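Long-range contact in Nab2p (PDB 5L2L), which binds the poly(A) tails of mRNAs and pre-mRNAs, protecting them from exosome degradation and helping to control tail length and nuclear export: residues F11-T16 with H24-I29. Residues are numbered along the deposited sequence; the frame is centred on the assembly and turned at random.
Sequences FGTHCT and HARSHI. With ZN (zinc ion), chain S; nucleotides of chain G; nucleotides of chain H.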
ATOM      1  N   PHE F  11      -6.158   3.348  -9.984  1.00 17.89           N
ATOM      2  CA  PHE F  11      -5.009   3.344  -9.085  1.00 17.79           C
ATOM      3  C   PHE F  11      -3.687   3.027  -9.783  1.00 18.22           C
ATOM      4  O   PHE F  11      -2.626   3.225  -9.183  1.00 20.21           O
ATOM      5  CB  PHE F  11      -5.262   2.354  -7.938  1.00 19.64           C
ATOM      6  CG  PHE F  11      -6.534   2.652  -7.185  1.00 19.15           C
ATOM      7  CD1 PHE F  11      -6.635   3.798  -6.408  1.00 19.32           C
ATOM      8  CD2 PHE F  11      -7.645   1.837  -7.310  1.00 20.54           C
ATOM      9  CE1 PHE F  11      -7.831   4.112  -5.754  1.00 20.21           C
ATOM     10  CE2 PHE F  11      -8.827   2.140  -6.654  1.00 20.92           C
ATOM     11  CZ  PHE F  11      -8.920   3.276  -5.878  1.00 20.02           C
ATOM     12  N   GLY F  12      -3.719   2.534 -11.021  1.00 20.11           N
ATOM     13  CA  GLY F  12      -2.487   2.351 -11.781  1.00 20.67           C
ATOM     14  C   GLY F  12      -1.489   1.441 -11.091  1.00 19.52           C
ATOM     15  O   GLY F  12      -1.822   0.345 -10.611  1.00 20.64           O
ATOM     16  N   THR F  13      -0.227   1.886 -11.062  1.00 18.52           N
ATOM     17  CA  THR F  13       0.834   1.101 -10.450  1.00 19.76           C
ATOM     18  C   THR F  13       0.708   1.026  -8.935  1.00 19.39           C
ATOM     19  O   THR F  13       1.460   0.273  -8.316  1.00 21.19           O
ATOM     20  CB  THR F  13       2.209   1.684 -10.799  1.00 20.77           C
ATOM     21  OG1 THR F  13       2.263   3.050 -10.370  1.00 22.63           O
ATOM     22  CG2 THR F  13       2.468   1.608 -12.301  1.00 22.78           C
ATOM     23  N   HIS F  14      -0.205   1.789  -8.323  1.00 18.84           N
ATOM     24  CA  HIS F  14      -0.411   1.751  -6.885  1.00 19.96           C
ATOM     25  C   HIS F  14      -1.639   0.944  -6.492  1.00 18.34           C
ATOM     26  O   HIS F  14      -2.050   0.981  -5.328  1.00 19.89           O
ATOM     27  CB  HIS F  14      -0.484   3.185  -6.346  1.00 22.07           C
ATOM     28  CG  HIS F  14       0.657   4.026  -6.811  1.00 26.70           C
ATOM     29  ND1 HIS F  14       1.955   3.783  -6.423  1.00 29.51           N
ATOM     30  CD2 HIS F  14       0.709   5.053  -7.692  1.00 28.02           C
ATOM     31  CE1 HIS F  14       2.757   4.642  -7.025  1.00 30.22           C
ATOM     32  NE2 HIS F  14       2.026   5.420  -7.804  1.00 30.11           N
ATOM     33  N   CYS F  15      -2.219   0.195  -7.430  1.00 17.16           N
ATOM     34  CA  CYS F  15      -3.314  -0.716  -7.096  1.00 15.89           C
ATOM     35  C   CYS F  15      -2.801  -1.888  -6.260  1.00 16.78           C
ATOM     36  O   CYS F  15      -1.804  -2.516  -6.617  1.00 18.39           O
ATOM     37  CB  CYS F  15      -3.974  -1.227  -8.377  1.00 16.36           C
ATOM     38  SG  CYS F  15      -5.407  -2.337  -8.076  1.00 16.73           S
ATOM     39  N   THR F  16      -3.479  -2.191  -5.148  1.00 16.04           N
ATOM     40  CA  THR F  16      -3.121  -3.331  -4.302  1.00 16.30           C
ATOM     41  C   THR F  16      -4.275  -4.332  -4.122  1.00 15.97           C
ATOM     42  O   THR F  16      -4.229  -5.173  -3.219  1.00 16.95           O
ATOM     43  CB  THR F  16      -2.608  -2.852  -2.940  1.00 18.04           C
ATOM     44  OG1 THR F  16      -3.624  -2.099  -2.246  1.00 19.49           O
ATOM     45  CG2 THR F  16      -1.347  -1.990  -3.114  1.00 17.90           C
ATOM     46  N   HIS F  24      -4.084  -1.680 -16.200  1.00 18.08           N
ATOM     47  CA  HIS F  24      -3.138  -0.903 -15.397  1.00 18.28           C
ATOM     48  C   HIS F  24      -2.061  -0.271 -16.279  1.00 19.31           C
ATOM     49  O   HIS F  24      -1.308  -0.975 -16.971  1.00 20.57           O
ATOM     50  CB  HIS F  24      -2.494  -1.781 -14.315  1.00 19.37           C
ATOM     51  CG  HIS F  24      -3.479  -2.328 -13.324  1.00 18.40           C
ATOM     52  ND1 HIS F  24      -4.175  -3.496 -13.537  1.00 18.78           N
ATOM     53  CD2 HIS F  24      -3.925  -1.836 -12.139  1.00 18.00           C
ATOM     54  CE1 HIS F  24      -4.991  -3.713 -12.515  1.00 17.72           C
ATOM     55  NE2 HIS F  24      -4.871  -2.707 -11.661  1.00 17.97           N
ATOM     56  N   ALA F  25      -1.957   1.053 -16.217  1.00 19.17           N
ATOM     57  CA  ALA F  25      -0.924   1.772 -16.958  1.00 19.30           C
ATOM     58  C   ALA F  25       0.410   1.732 -16.209  1.00 20.18           C
ATOM     59  O   ALA F  25       0.460   1.956 -14.991  1.00 22.49           O
ATOM     60  CB  ALA F  25      -1.363   3.226 -17.198  1.00 20.09           C
ATOM     61  N   ARG F  26       1.494   1.454 -16.943  1.00 20.49           N
ATOM     62  CA  ARG F  26       2.861   1.532 -16.429  1.00 21.16           C
ATOM     63  C   ARG F  26       3.680   2.604 -17.135  1.00 23.35           C
ATOM     64  O   ARG F  26       4.888   2.721 -16.873  1.00 23.53           O
ATOM     65  CB  ARG F  26       3.579   0.179 -16.557  1.00 24.75           C
ATOM     66  CG  ARG F  26       2.857  -0.934 -15.875  1.00 27.09           C
ATOM     67  CD  ARG F  26       3.774  -2.098 -15.531  1.00 29.81           C
ATOM     68  NE  ARG F  26       4.541  -2.615 -16.660  1.00 33.78           N
ATOM     69  CZ  ARG F  26       4.041  -3.395 -17.612  1.00 35.94           C
ATOM     70  NH1 ARG F  26       2.761  -3.722 -17.598  1.00 36.80           N
ATOM     71  NH2 ARG F  26       4.815  -3.837 -18.587  1.00 37.62           N
ATOM     72  N   SER F  27       3.061   3.383 -18.019  1.00 21.98           N
ATOM     73  CA  SER F  27       3.699   4.512 -18.686  1.00 22.41           C
ATOM     74  C   SER F  27       2.858   5.770 -18.497  1.00 24.02           C
ATOM     75  O   SER F  27       1.626   5.714 -18.487  1.00 24.84           O
ATOM     76  CB  SER F  27       3.859   4.238 -20.186  1.00 24.29           C
ATOM     77  OG  SER F  27       4.468   5.334 -20.842  1.00 24.90           O
ATOM     78  N   HIS F  28       3.537   6.918 -18.370  1.00 25.48           N
ATOM     79  CA  HIS F  28       2.844   8.202 -18.373  1.00 27.83           C
ATOM     80  C   HIS F  28       2.386   8.610 -19.768  1.00 27.00           C
ATOM     81  O   HIS F  28       1.608   9.566 -19.889  1.00 27.14           O
ATOM     82  CB  HIS F  28       3.744   9.313 -17.800  1.00 32.74           C
ATOM     83  CG  HIS F  28       4.214   9.066 -16.395  1.00 40.06           C
ATOM     84  ND1 HIS F  28       3.455   9.390 -15.290  1.00 44.83           N
ATOM     85  CD2 HIS F  28       5.365   8.529 -15.916  1.00 42.76           C
ATOM     86  CE1 HIS F  28       4.118   9.070 -14.192  1.00 45.52           C
ATOM     87  NE2 HIS F  28       5.278   8.543 -14.544  1.00 45.23           N
ATOM     88  N   ILE F  29       2.856   7.914 -20.810  1.00 26.99           N
ATOM     89  CA  ILE F  29       2.470   8.203 -22.188  1.00 27.14           C
ATOM     90  C   ILE F  29       1.039   7.734 -22.425  1.00 27.27           C
ATOM     91  O   ILE F  29       0.672   6.605 -22.076  1.00 26.44           O
ATOM     92  CB  ILE F  29       3.454   7.532 -23.162  1.00 29.46           C
ATOM     93  CG1 ILE F  29       4.853   8.135 -23.008  1.00 31.29           C
ATOM     94  CG2 ILE F  29       2.984   7.669 -24.623  1.00 31.28           C
ATOM     95  CD1 ILE F  29       5.957   7.381 -23.765  1.00 32.92           C
TER
HETATM   96 ZN    ZN S 501      -6.345  -2.232 -10.246  1.00 17.11          ZN
ATOM     97  P     A G   4     -13.169   4.258  -1.795  1.00 38.59           P
ATOM     98  OP1   A G   4     -13.711   5.627  -1.958  1.00 40.55           O
ATOM     99  OP2   A G   4     -13.451   3.187  -2.782  1.00 40.68           O
ATOM    100  O5'   A G   4     -11.574   4.337  -1.758  1.00 33.27           O
ATOM    101  C5'   A G   4     -10.920   5.148  -0.816  1.00 29.20           C
ATOM    102  C4'   A G   4      -9.447   4.874  -0.768  1.00 23.04           C
ATOM    103  O4'   A G   4      -9.199   3.456  -0.591  1.00 21.67           O
ATOM    104  C3'   A G   4      -8.635   5.241  -2.000  1.00 20.29           C
ATOM    105  O3'   A G   4      -8.356   6.637  -2.061  1.00 21.37           O
ATOM    106  C2'   A G   4      -7.375   4.404  -1.784  1.00 19.62           C
ATOM    107  O2'   A G   4      -6.531   5.038  -0.825  1.00 20.97           O
ATOM    108  C1'   A G   4      -7.958   3.118  -1.185  1.00 19.92           C
ATOM    109  N9    A G   4      -8.178   2.081  -2.216  1.00 18.23           N
ATOM    110  C8    A G   4      -9.369   1.608  -2.717  1.00 18.37           C
ATOM    111  N7    A G   4      -9.230   0.664  -3.631  1.00 17.28           N
ATOM    112  C5    A G   4      -7.851   0.519  -3.758  1.00 17.21           C
ATOM    113  C6    A G   4      -7.043  -0.296  -4.570  1.00 16.58           C
ATOM    114  N6    A G   4      -7.510  -1.158  -5.464  1.00 18.04           N
ATOM    115  N1    A G   4      -5.694  -0.202  -4.434  1.00 17.71           N
ATOM    116  C2    A G   4      -5.199   0.670  -3.536  1.00 17.37           C
ATOM    117  N3    A G   4      -5.859   1.507  -2.729  1.00 16.90           N
ATOM    118  C4    A G   4      -7.194   1.373  -2.879  1.00 17.87           C
TER
ATOM    119  P     A H   6       5.981   2.678  -9.827  1.00 23.34           P
ATOM    120  OP1   A H   6       5.135   3.757 -10.370  1.00 25.30           O
ATOM    121  OP2   A H   6       5.388   1.630  -8.953  1.00 25.22           O
ATOM    122  O5'   A H   6       6.765   1.986 -11.032  1.00 23.66           O
ATOM    123  C5'   A H   6       6.301   0.808 -11.646  1.00 24.09           C
ATOM    124  C4'   A H   6       7.080   0.548 -12.903  1.00 24.11           C
ATOM    125  O4'   A H   6       6.771   1.578 -13.885  1.00 23.62           O
ATOM    126  C3'   A H   6       8.596   0.611 -12.778  1.00 24.96           C
ATOM    127  O3'   A H   6       9.170  -0.551 -12.174  1.00 27.12           O
ATOM    128  C2'   A H   6       9.013   0.861 -14.222  1.00 24.64           C
ATOM    129  O2'   A H   6       8.914  -0.335 -14.995  1.00 27.28           O
ATOM    130  C1'   A H   6       7.918   1.839 -14.673  1.00 23.29           C
ATOM    131  N9    A H   6       8.333   3.240 -14.454  1.00 21.20           N
ATOM    132  C8    A H   6       8.187   4.044 -13.329  1.00 21.49           C
ATOM    133  N7    A H   6       8.699   5.248 -13.481  1.00 20.31           N
ATOM    134  C5    A H   6       9.201   5.247 -14.779  1.00 21.03           C
ATOM    135  C6    A H   6       9.862   6.224 -15.546  1.00 21.33           C
ATOM    136  N6    A H   6      10.158   7.446 -15.109  1.00 20.83           N
ATOM    137  N1    A H   6      10.243   5.905 -16.804  1.00 21.83           N
ATOM    138  C2    A H   6       9.953   4.672 -17.260  1.00 22.60           C
ATOM    139  N3    A H   6       9.333   3.660 -16.637  1.00 22.12           N
ATOM    140  C4    A H   6       8.980   4.017 -15.387  1.00 21.70           C
ATOM    141  P     A H   9      10.860  -6.236 -20.766  1.00 38.07           P
ATOM    142  OP1   A H   9      10.756  -7.597 -21.337  1.00 39.41           O
ATOM    143  OP2   A H   9      12.192  -5.623 -20.518  1.00 37.94           O
ATOM    144  O5'   A H   9      10.056  -5.238 -21.721  1.00 38.71           O
ATOM    145  C5'   A H   9       9.013  -5.709 -22.566  1.00 38.43           C
ATOM    146  C4'   A H   9       8.561  -4.664 -23.562  1.00 37.01           C
ATOM    147  O4'   A H   9       7.805  -3.624 -22.878  1.00 35.62           O
ATOM    148  C3'   A H   9       9.669  -3.940 -24.312  1.00 38.31           C
ATOM    149  O3'   A H   9       9.175  -3.546 -25.593  1.00 39.29           O
ATOM    150  C2'   A H   9       9.879  -2.692 -23.456  1.00 36.32           C
ATOM    151  O2'   A H   9      10.483  -1.619 -24.146  1.00 37.67           O
ATOM    152  C1'   A H   9       8.443  -2.371 -23.058  1.00 34.05           C
ATOM    153  N9    A H   9       8.241  -1.627 -21.811  1.00 30.28           N
ATOM    154  C8    A H   9       8.301  -2.169 -20.555  1.00 27.70           C
ATOM    155  N7    A H   9       8.003  -1.333 -19.583  1.00 26.57           N
ATOM    156  C5    A H   9       7.688  -0.168 -20.260  1.00 26.12           C
ATOM    157  C6    A H   9       7.287   1.087 -19.785  1.00 25.50           C
ATOM    158  N6    A H   9       7.121   1.348 -18.483  1.00 24.98           N
ATOM    159  N1    A H   9       7.052   2.053 -20.698  1.00 26.49           N
ATOM    160  C2    A H   9       7.188   1.752 -22.000  1.00 26.99           C
ATOM    161  N3    A H   9       7.577   0.607 -22.575  1.00 28.76           N
ATOM    162  C4    A H   9       7.809  -0.331 -21.633  1.00 29.23           C
TER
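The imidazole of His24 meets residues 11-16 through its edge: Gly12 O lies near the ring plane, 3.4 Å from CD2, and Cys15 SG sits near the same plane beside NE2. His24 NE2 (2.1 Å) and Cys15 SG (2.4 Å) bind the same zinc ion; Cys9 and Cys20 complete the site. Cys15 SG, anti to its backbone N (chi1 -178°), is thereby placed at the zinc and the edge of the His24 ring. A second flat group, the Phe11 ring, carries the adenine of A4 of chain G on one face, offset toward the rim, with CE2 3.4 Å from N7. The same base is read along its Watson-Crick side: its N6 donates to Cys15 SG at 3.6 Å, and Thr16 N donates to its N1 at 3.1 Å in a nearly straight bond (171°). Further along, the segments touch through Thr13, whose CG2 packs on Ala25 O at 3.4 Å and also approaches CA and CG of Arg26. The other branch, OG1, donates to phosphate oxygen OP1 of A6 of chain H at 3.0 Å. Beyond it, Arg26 O accepts a weak bond from N6 of A9 of chain H, while backbone hydrogen bonds of Arg26 and Ser27 with Leu43 tie segment 24-29 to the next finger. No hydrogen bond crosses between the two segments; the shared zinc and van der Waals contacts join them in this CCCH finger. The thiolate of Cys15 serves metal and RNA at once; zinc probably draws off part of its charge, leaving a soft acceptor for the adenine amino group, consistent with poly(A) recognition.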